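Long-range contact in general Secretion Pathway Protein (Vibrio vulnificus, PDB 4G54), which probably binds peptidoglycan in the periplasm as part of a fused EpsA-EpsB component of the type II secretion system: residues W18-R30 with L104-Q117. Numbering follows the deposited sequence. Where two conformers were deposited one is given.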
ATOM      1  N   TRP A  18     -24.185  12.666  -9.761  1.00 53.44           N
ATOM      2  CA  TRP A  18     -22.695  12.389  -9.618  1.00 52.00           C
ATOM      3  C   TRP A  18     -22.015  12.579 -10.983  1.00 52.26           C
ATOM      4  O   TRP A  18     -21.253  11.720 -11.471  1.00 48.55           O
ATOM      5  CB  TRP A  18     -22.440  10.980  -9.027  1.00 49.59           C
ATOM      6  CG  TRP A  18     -22.383  11.046  -7.535  1.00 48.44           C
ATOM      7  CD1 TRP A  18     -23.428  10.853  -6.657  1.00 49.33           C
ATOM      8  CD2 TRP A  18     -21.257  11.414  -6.742  1.00 44.11           C
ATOM      9  NE1 TRP A  18     -23.003  11.053  -5.363  1.00 47.57           N
ATOM     10  CE2 TRP A  18     -21.678  11.402  -5.386  1.00 43.77           C
ATOM     11  CE3 TRP A  18     -19.917  11.713  -7.033  1.00 40.98           C
ATOM     12  CZ2 TRP A  18     -20.816  11.697  -4.337  1.00 39.72           C
ATOM     13  CZ3 TRP A  18     -19.056  12.003  -5.978  1.00 43.33           C
ATOM     14  CH2 TRP A  18     -19.506  11.974  -4.646  1.00 40.82           C
ATOM     15  N   LEU A  19     -22.327  13.732 -11.589  1.00 54.51           N
ATOM     16  CA  LEU A  19     -22.259  13.902 -13.043  1.00 57.00           C
ATOM     17  C   LEU A  19     -23.076  12.752 -13.646  1.00 57.73           C
ATOM     18  O   LEU A  19     -24.259  12.601 -13.270  1.00 60.01           O
ATOM     19  CB  LEU A  19     -20.826  14.006 -13.569  1.00 55.86           C
ATOM     20  CG  LEU A  19     -20.307  15.433 -13.675  1.00 59.38           C
ATOM     21  CD1 LEU A  19     -19.285  15.771 -12.579  1.00 56.70           C
ATOM     22  CD2 LEU A  19     -19.698  15.664 -15.088  1.00 61.04           C
ATOM     23  N   GLY A  20     -22.492  11.942 -14.539  1.00 57.12           N
ATOM     24  CA  GLY A  20     -23.225  10.765 -15.067  1.00 57.81           C
ATOM     25  C   GLY A  20     -22.988   9.423 -14.366  1.00 57.25           C
ATOM     26  O   GLY A  20     -23.653   8.434 -14.670  1.00 58.13           O
ATOM     27  N   GLU A  21     -22.048   9.356 -13.423  1.00 55.55           N
ATOM     28  CA  GLU A  21     -21.689   8.034 -12.885  1.00 54.19           C
ATOM     29  C   GLU A  21     -22.000   7.796 -11.385  1.00 52.77           C
ATOM     30  O   GLU A  21     -21.093   7.731 -10.530  1.00 51.41           O
ATOM     31  CB  GLU A  21     -20.239   7.640 -13.267  1.00 54.26           C
ATOM     32  CG  GLU A  21     -19.919   7.618 -14.802  1.00 54.80           C
ATOM     33  CD  GLU A  21     -19.394   8.953 -15.288  1.00 57.47           C
ATOM     34  OE1 GLU A  21     -18.976   9.737 -14.415  1.00 57.06           O
ATOM     35  OE2 GLU A  21     -19.391   9.231 -16.516  1.00 56.97           O
ATOM     36  N   SER A  22     -23.289   7.628 -11.076  1.00 51.99           N
ATOM     37  CA  SER A  22     -23.687   7.312  -9.691  1.00 49.82           C
ATOM     38  C   SER A  22     -23.120   5.937  -9.167  1.00 46.34           C
ATOM     39  O   SER A  22     -22.962   5.761  -7.967  1.00 45.26           O
ATOM     40  CB  SER A  22     -25.212   7.483  -9.469  1.00 52.63           C
ATOM     41  OG  SER A  22     -25.970   6.383  -9.964  1.00 57.27           O
ATOM     42  N   ALA A  23     -22.832   4.986 -10.066  1.00 43.38           N
ATOM     43  CA  ALA A  23     -22.238   3.688  -9.660  1.00 40.73           C
ATOM     44  C   ALA A  23     -20.901   3.877  -8.938  1.00 37.86           C
ATOM     45  O   ALA A  23     -20.566   3.037  -8.080  1.00 35.75           O
ATOM     46  CB  ALA A  23     -22.013   2.805 -10.846  1.00 41.16           C
ATOM     47  N   VAL A  24     -20.136   4.919  -9.297  1.00 37.40           N
ATOM     48  CA  VAL A  24     -18.799   5.078  -8.690  1.00 37.17           C
ATOM     49  C   VAL A  24     -18.882   5.434  -7.267  1.00 37.75           C
ATOM     50  O   VAL A  24     -17.890   5.232  -6.529  1.00 37.36           O
ATOM     51  CB  VAL A  24     -17.948   6.250  -9.237  1.00 38.16           C
ATOM     52  CG1 VAL A  24     -16.537   5.764  -9.607  1.00 37.33           C
ATOM     53  CG2 VAL A  24     -18.631   7.078 -10.244  1.00 44.16           C
ATOM     54  N   ALA A  25     -20.003   6.049  -6.886  1.00 40.13           N
ATOM     55  CA  ALA A  25     -20.223   6.632  -5.562  1.00 40.51           C
ATOM     56  C   ALA A  25     -20.994   5.730  -4.615  1.00 40.99           C
ATOM     57  O   ALA A  25     -21.703   6.217  -3.727  1.00 43.36           O
ATOM     58  CB  ALA A  25     -20.980   7.951  -5.707  1.00 42.60           C
ATOM     59  N   ARG A  26     -20.897   4.415  -4.804  1.00 37.57           N
ATOM     60  CA  ARG A  26     -21.545   3.488  -3.911  1.00 35.90           C
ATOM     61  C   ARG A  26     -21.158   3.550  -2.390  1.00 34.54           C
ATOM     62  O   ARG A  26     -22.034   3.445  -1.522  1.00 35.73           O
ATOM     63  CB  ARG A  26     -21.274   2.078  -4.433  1.00 35.09           C
ATOM     64  CG  ARG A  26     -21.871   1.084  -3.544  1.00 40.20           C
ATOM     65  CD  ARG A  26     -21.904  -0.312  -4.132  1.00 43.08           C
ATOM     66  NE  ARG A  26     -22.314  -1.238  -3.083  1.00 44.87           N
ATOM     67  CZ  ARG A  26     -21.527  -1.646  -2.073  1.00 44.88           C
ATOM     68  NH1 ARG A  26     -20.255  -1.256  -1.978  1.00 35.93           N
ATOM     69  NH2 ARG A  26     -22.030  -2.478  -1.159  1.00 45.25           N
ATOM     70  N   MET A  27     -19.851   3.600  -2.101  1.00 30.33           N
ATOM     71  CA  MET A  27     -19.357   3.539  -0.733  1.00 27.99           C
ATOM     72  C   MET A  27     -19.322   4.951  -0.230  1.00 28.62           C
ATOM     73  O   MET A  27     -18.662   5.855  -0.808  1.00 28.58           O
ATOM     74  CB  MET A  27     -17.930   2.950  -0.685  1.00 24.76           C
ATOM     75  CG  MET A  27     -17.972   1.485  -1.097  1.00 25.05           C
ATOM     76  SD  MET A  27     -16.463   0.533  -0.891  1.00 26.05           S
ATOM     77  CE  MET A  27     -15.345   1.360  -2.065  1.00 24.00           C
ATOM     78  N   THR A  28     -20.021   5.185   0.858  1.00 27.44           N
ATOM     79  CA  THR A  28     -20.258   6.559   1.277  1.00 27.98           C
ATOM     80  C   THR A  28     -19.481   7.016   2.504  1.00 26.51           C
ATOM     81  O   THR A  28     -19.560   8.184   2.880  1.00 30.16           O
ATOM     82  CB  THR A  28     -21.782   6.774   1.543  1.00 29.69           C
ATOM     83  OG1 THR A  28     -22.156   5.873   2.585  1.00 34.02           O
ATOM     84  CG2 THR A  28     -22.563   6.418   0.308  1.00 31.54           C
ATOM     85  N   THR A  29     -18.690   6.124   3.100  1.00 25.60           N
ATOM     86  CA  THR A  29     -17.827   6.505   4.200  1.00 24.41           C
ATOM     87  C   THR A  29     -16.469   5.957   3.961  1.00 23.89           C
ATOM     88  O   THR A  29     -16.307   4.930   3.246  1.00 22.91           O
ATOM     89  CB  THR A  29     -18.278   5.960   5.567  1.00 26.93           C
ATOM     90  OG1 THR A  29     -18.136   4.534   5.596  1.00 27.67           O
ATOM     91  CG2 THR A  29     -19.730   6.298   5.847  1.00 29.32           C
ATOM     92  N   ARG A  30     -15.501   6.631   4.588  1.00 22.17           N
ATOM     93  CA  ARG A  30     -14.101   6.222   4.449  1.00 20.98           C
ATOM     94  C   ARG A  30     -13.933   4.812   5.029  1.00 20.25           C
ATOM     95  O   ARG A  30     -13.217   4.014   4.474  1.00 18.74           O
ATOM     96  CB  ARG A  30     -13.184   7.224   5.092  1.00 21.29           C
ATOM     97  CG  ARG A  30     -11.712   6.935   4.677  1.00 22.29           C
ATOM     98  CD  ARG A  30     -10.626   7.761   5.375  1.00 23.65           C
ATOM     99  NE  ARG A  30     -10.986   9.135   5.682  1.00 29.55           N
ATOM    100  CZ  ARG A  30     -10.813  10.153   4.876  1.00 30.68           C
ATOM    101  NH1 ARG A  30     -10.231   9.990   3.684  1.00 28.93           N
ATOM    102  NH2 ARG A  30     -11.209  11.396   5.273  1.00 32.98           N
ATOM    103  N   LEU A 104     -11.259   1.272 -11.328  1.00 20.43           N
ATOM    104  CA  LEU A 104     -11.877   1.572 -10.017  1.00 19.72           C
ATOM    105  C   LEU A 104     -12.695   0.374  -9.529  1.00 22.89           C
ATOM    106  O   LEU A 104     -13.365  -0.299 -10.322  1.00 23.53           O
ATOM    107  CB  LEU A 104     -12.768   2.792 -10.157  1.00 21.30           C
ATOM    108  CG  LEU A 104     -12.058   4.051 -10.686  1.00 20.71           C
ATOM    109  CD1 LEU A 104     -13.114   5.162 -10.700  1.00 23.03           C
ATOM    110  CD2 LEU A 104     -10.860   4.372  -9.788  1.00 20.09           C
ATOM    111  N   LEU A 105     -12.672   0.146  -8.228  1.00 20.83           N
ATOM    112  CA  LEU A 105     -13.514  -0.888  -7.546  1.00 20.73           C
ATOM    113  C   LEU A 105     -14.455  -0.213  -6.565  1.00 23.11           C
ATOM    114  O   LEU A 105     -14.015   0.501  -5.682  1.00 21.28           O
ATOM    115  CB  LEU A 105     -12.628  -1.924  -6.852  1.00 20.27           C
ATOM    116  CG  LEU A 105     -11.524  -2.543  -7.690  1.00 22.12           C
ATOM    117  CD1 LEU A 105     -10.648  -3.489  -6.808  1.00 23.21           C
ATOM    118  CD2 LEU A 105     -12.120  -3.412  -8.798  1.00 26.09           C
ATOM    119  N   THR A 106     -15.768  -0.459  -6.708  1.00 22.78           N
ATOM    120  CA  THR A 106     -16.787   0.308  -5.984  1.00 24.54           C
ATOM    121  C   THR A 106     -17.354  -0.476  -4.820  1.00 25.69           C
ATOM    122  O   THR A 106     -18.193   0.035  -4.077  1.00 28.31           O
ATOM    123  CB  THR A 106     -17.979   0.713  -6.895  1.00 26.33           C
ATOM    124  OG1 THR A 106     -18.725  -0.527  -7.171  1.00 26.08           O
ATOM    125  CG2 THR A 106     -17.574   1.352  -8.195  1.00 28.13           C
ATOM    126  N   GLY A 107     -16.916  -1.713  -4.596  1.00 26.37           N
ATOM    127  CA  GLY A 107     -17.584  -2.607  -3.634  1.00 26.78           C
ATOM    128  C   GLY A 107     -18.636  -3.531  -4.323  1.00 27.21           C
ATOM    129  O   GLY A 107     -19.030  -4.560  -3.793  1.00 30.69           O
ATOM    130  N   GLU A 108     -19.005  -3.137  -5.537  1.00 26.55           N
ATOM    131  CA  GLU A 108     -19.935  -3.932  -6.368  1.00 28.27           C
ATOM    132  C   GLU A 108     -19.513  -4.128  -7.789  1.00 28.29           C
ATOM    133  O   GLU A 108     -19.872  -5.147  -8.385  1.00 29.37           O
ATOM    134  CB  GLU A 108     -21.327  -3.314  -6.308  1.00 30.69           C
ATOM    135  CG  GLU A 108     -21.958  -3.756  -4.941  1.00 39.95           C
ATOM    136  CD  GLU A 108     -22.009  -5.303  -4.640  1.00 50.66           C
ATOM    137  OE1 GLU A 108     -21.612  -5.722  -3.492  1.00 49.38           O
ATOM    138  OE2 GLU A 108     -22.459  -6.087  -5.525  1.00 55.56           O
ATOM    139  N   GLN A 109     -18.852  -3.154  -8.361  1.00 26.76           N
ATOM    140  CA  GLN A 109     -18.468  -3.202  -9.760  1.00 26.84           C
ATOM    141  C   GLN A 109     -17.008  -2.843  -9.983  1.00 26.65           C
ATOM    142  O   GLN A 109     -16.450  -2.024  -9.258  1.00 25.35           O
ATOM    143  CB  GLN A 109     -19.304  -2.177 -10.566  1.00 29.45           C
ATOM    144  CG  GLN A 109     -20.783  -2.481 -10.519  1.00 37.32           C
ATOM    145  CD  GLN A 109     -21.551  -1.405 -11.278  1.00 41.17           C
ATOM    146  OE1 GLN A 109     -21.354  -1.202 -12.484  1.00 45.66           O
ATOM    147  NE2 GLN A 109     -22.430  -0.722 -10.568  1.00 47.12           N
ATOM    148  N   ARG A 110     -16.413  -3.451 -10.993  1.00 26.00           N
ATOM    149  CA  ARG A 110     -15.190  -2.909 -11.573  1.00 26.21           C
ATOM    150  C   ARG A 110     -15.487  -1.957 -12.737  1.00 27.16           C
ATOM    151  O   ARG A 110     -16.094  -2.370 -13.753  1.00 30.14           O
ATOM    152  CB  ARG A 110     -14.337  -4.092 -12.030  1.00 27.15           C
ATOM    153  CG  ARG A 110     -13.013  -3.703 -12.620  1.00 28.77           C
ATOM    154  CD  ARG A 110     -12.343  -5.018 -13.237  1.00 37.29           C
ATOM    155  NE  ARG A 110     -10.894  -4.925 -13.479  0.50 33.94           N
ATOM    156  CZ  ARG A 110      -9.911  -5.581 -12.844  0.50 29.62           C
ATOM    157  NH1 ARG A 110     -10.115  -6.461 -11.852  0.50 28.76           N
ATOM    158  NH2 ARG A 110      -8.671  -5.334 -13.248  0.50 33.65           N
ATOM    159  N   LEU A 111     -15.089  -0.697 -12.583  1.00 25.88           N
ATOM    160  CA  LEU A 111     -15.277   0.385 -13.587  1.00 28.07           C
ATOM    161  C   LEU A 111     -13.959   0.954 -14.131  1.00 28.27           C
ATOM    162  O   LEU A 111     -12.955   1.012 -13.436  1.00 27.74           O
ATOM    163  CB  LEU A 111     -16.011   1.604 -12.966  1.00 29.63           C
ATOM    164  CG  LEU A 111     -17.274   1.215 -12.196  1.00 35.28           C
ATOM    165  CD1 LEU A 111     -17.929   2.422 -11.533  1.00 35.97           C
ATOM    166  CD2 LEU A 111     -18.234   0.473 -13.066  1.00 40.81           C
ATOM    167  N   THR A 112     -13.985   1.397 -15.395  1.00 29.13           N
ATOM    168  CA  THR A 112     -12.844   2.088 -15.970  1.00 29.61           C
ATOM    169  C   THR A 112     -13.259   3.529 -16.214  1.00 29.41           C
ATOM    170  O   THR A 112     -14.293   3.766 -16.861  1.00 30.76           O
ATOM    171  CB  THR A 112     -12.403   1.426 -17.287  1.00 32.73           C
ATOM    172  OG1 THR A 112     -11.898   0.127 -16.951  1.00 35.82           O
ATOM    173  CG2 THR A 112     -11.239   2.185 -17.907  1.00 36.64           C
ATOM    174  N   PHE A 113     -12.463   4.465 -15.742  1.00 26.45           N
ATOM    175  CA  PHE A 113     -12.735   5.903 -15.964  1.00 26.74           C
ATOM    176  C   PHE A 113     -11.614   6.444 -16.782  1.00 26.29           C
ATOM    177  O   PHE A 113     -10.442   6.126 -16.548  1.00 27.03           O
ATOM    178  CB  PHE A 113     -12.671   6.582 -14.591  1.00 28.35           C
ATOM    179  CG  PHE A 113     -14.006   6.933 -14.005  1.00 27.89           C
ATOM    180  CD1 PHE A 113     -15.147   6.235 -14.311  1.00 34.10           C
ATOM    181  CD2 PHE A 113     -14.051   7.924 -13.024  1.00 33.15           C
ATOM    182  CE1 PHE A 113     -16.359   6.566 -13.711  1.00 36.82           C
ATOM    183  CE2 PHE A 113     -15.257   8.262 -12.433  1.00 33.48           C
ATOM    184  CZ  PHE A 113     -16.410   7.595 -12.842  1.00 31.13           C
ATOM    185  N   THR A 114     -11.952   7.380 -17.700  1.00 25.03           N
ATOM    186  CA  THR A 114     -10.921   8.159 -18.370  1.00 25.50           C
ATOM    187  C   THR A 114     -10.356   9.218 -17.398  1.00 23.67           C
ATOM    188  O   THR A 114     -10.919   9.461 -16.332  1.00 22.98           O
ATOM    189  CB  THR A 114     -11.527   8.921 -19.558  1.00 26.47           C
ATOM    190  OG1 THR A 114     -12.490   9.859 -19.068  1.00 28.01           O
ATOM    191  CG2 THR A 114     -12.247   7.970 -20.503  1.00 31.02           C
ATOM    192  N   VAL A 115      -9.251   9.849 -17.772  1.00 24.85           N
ATOM    193  CA  VAL A 115      -8.696  10.959 -16.967  1.00 26.51           C
ATOM    194  C   VAL A 115      -9.777  12.036 -16.765  1.00 24.73           C
ATOM    195  O   VAL A 115      -9.987  12.542 -15.661  1.00 25.28           O
ATOM    196  CB  VAL A 115      -7.517  11.624 -17.676  1.00 30.77           C
ATOM    197  CG1 VAL A 115      -6.907  12.708 -16.773  1.00 31.85           C
ATOM    198  CG2 VAL A 115      -6.489  10.633 -17.870  1.00 32.01           C
ATOM    199  N   SER A 116     -10.453  12.400 -17.861  1.00 25.05           N
ATOM    200  CA  SER A 116     -11.501  13.403 -17.744  1.00 25.16           C
ATOM    201  C   SER A 116     -12.566  13.020 -16.708  1.00 24.47           C
ATOM    202  O   SER A 116     -12.933  13.824 -15.860  1.00 25.95           O
ATOM    203  CB  SER A 116     -12.119  13.665 -19.103  1.00 24.07           C
ATOM    204  OG  SER A 116     -13.096  14.650 -19.001  1.00 24.91           O
ATOM    205  N   GLN A 117     -13.011  11.761 -16.731  1.00 24.04           N
ATOM    206  CA  GLN A 117     -14.065  11.357 -15.782  1.00 24.73           C
ATOM    207  C   GLN A 117     -13.513  11.416 -14.369  1.00 23.73           C
ATOM    208  O   GLN A 117     -14.193  11.954 -13.451  1.00 25.77           O
ATOM    209  CB  GLN A 117     -14.510   9.971 -16.108  1.00 24.72           C
ATOM    210  CG  GLN A 117     -15.383   9.863 -17.314  1.00 25.33           C
ATOM    211  CD  GLN A 117     -15.671   8.373 -17.625  1.00 30.90           C
ATOM    212  OE1 GLN A 117     -14.748   7.610 -17.957  1.00 29.71           O
ATOM    213  NE2 GLN A 117     -16.913   7.946 -17.407  1.00 36.74           N
TER
HETATM  214  O   HOH W   1     -21.046   0.397  -8.031  1.00 22.46           O
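Val24, in the short 3-10 turn 22-24, carries the apolar part of this contact, pressing its CG1 methyl against the hairpin formed by strands 101-105 and 110-114. CG1 packs on Leu104 CD1 at 3.6 Å and on CZ of the Phe113 ring at 3.7 Å. Leu104 CD1 in turn lies over one face of that ring, and Gln117 CB covers the opposite face, so Phe113 is held between the neighbouring strand and the first turn of helix 115-121. Leu111 CD1 touches Val24 and, more loosely, Ala23 CB.

Polar bonds grip the loop at two places. Gln117 NE2 donates to Glu21 OE2 (2.9 Å), the acceptor lying in the amide plane but the donor standing 77° out of the carboxylate plane. A sharp bend at chi2 (91°) in Glu21 brings OE1 obliquely toward Phe113 CZ and OE2 to this amide. The other end of the same amide is fixed as well: Gln117 OE1 accepts from Thr114 N at 2.8 Å, part of a capping box. Further along, the extended Arg26 chain, with CG anti to the backbone N (chi1 178°), brings NH1 to Thr106 O at 3.2 Å, on a lone pair in the carbonyl plane. Glu108 CG lies over one guanidinium face, 3.1 Å from Arg26 NE. Glu108 OE1 is 4.0 Å from Arg26 NH2 and well out of the guanidinium plane, so any attraction is probably one of charge alone.

A water donates to Ala23 O and also meets Thr106 OG1, the hydroxyl that accepts from Glu108 N and Gln109 N. These two bonds make an ST turn and an ST motif that hold the connection of a β-hairpin, at the outer edge of the antiparallel sheet of the peptidase C39-like GspA domain, which the N-terminal loop covers just before helix 30-40.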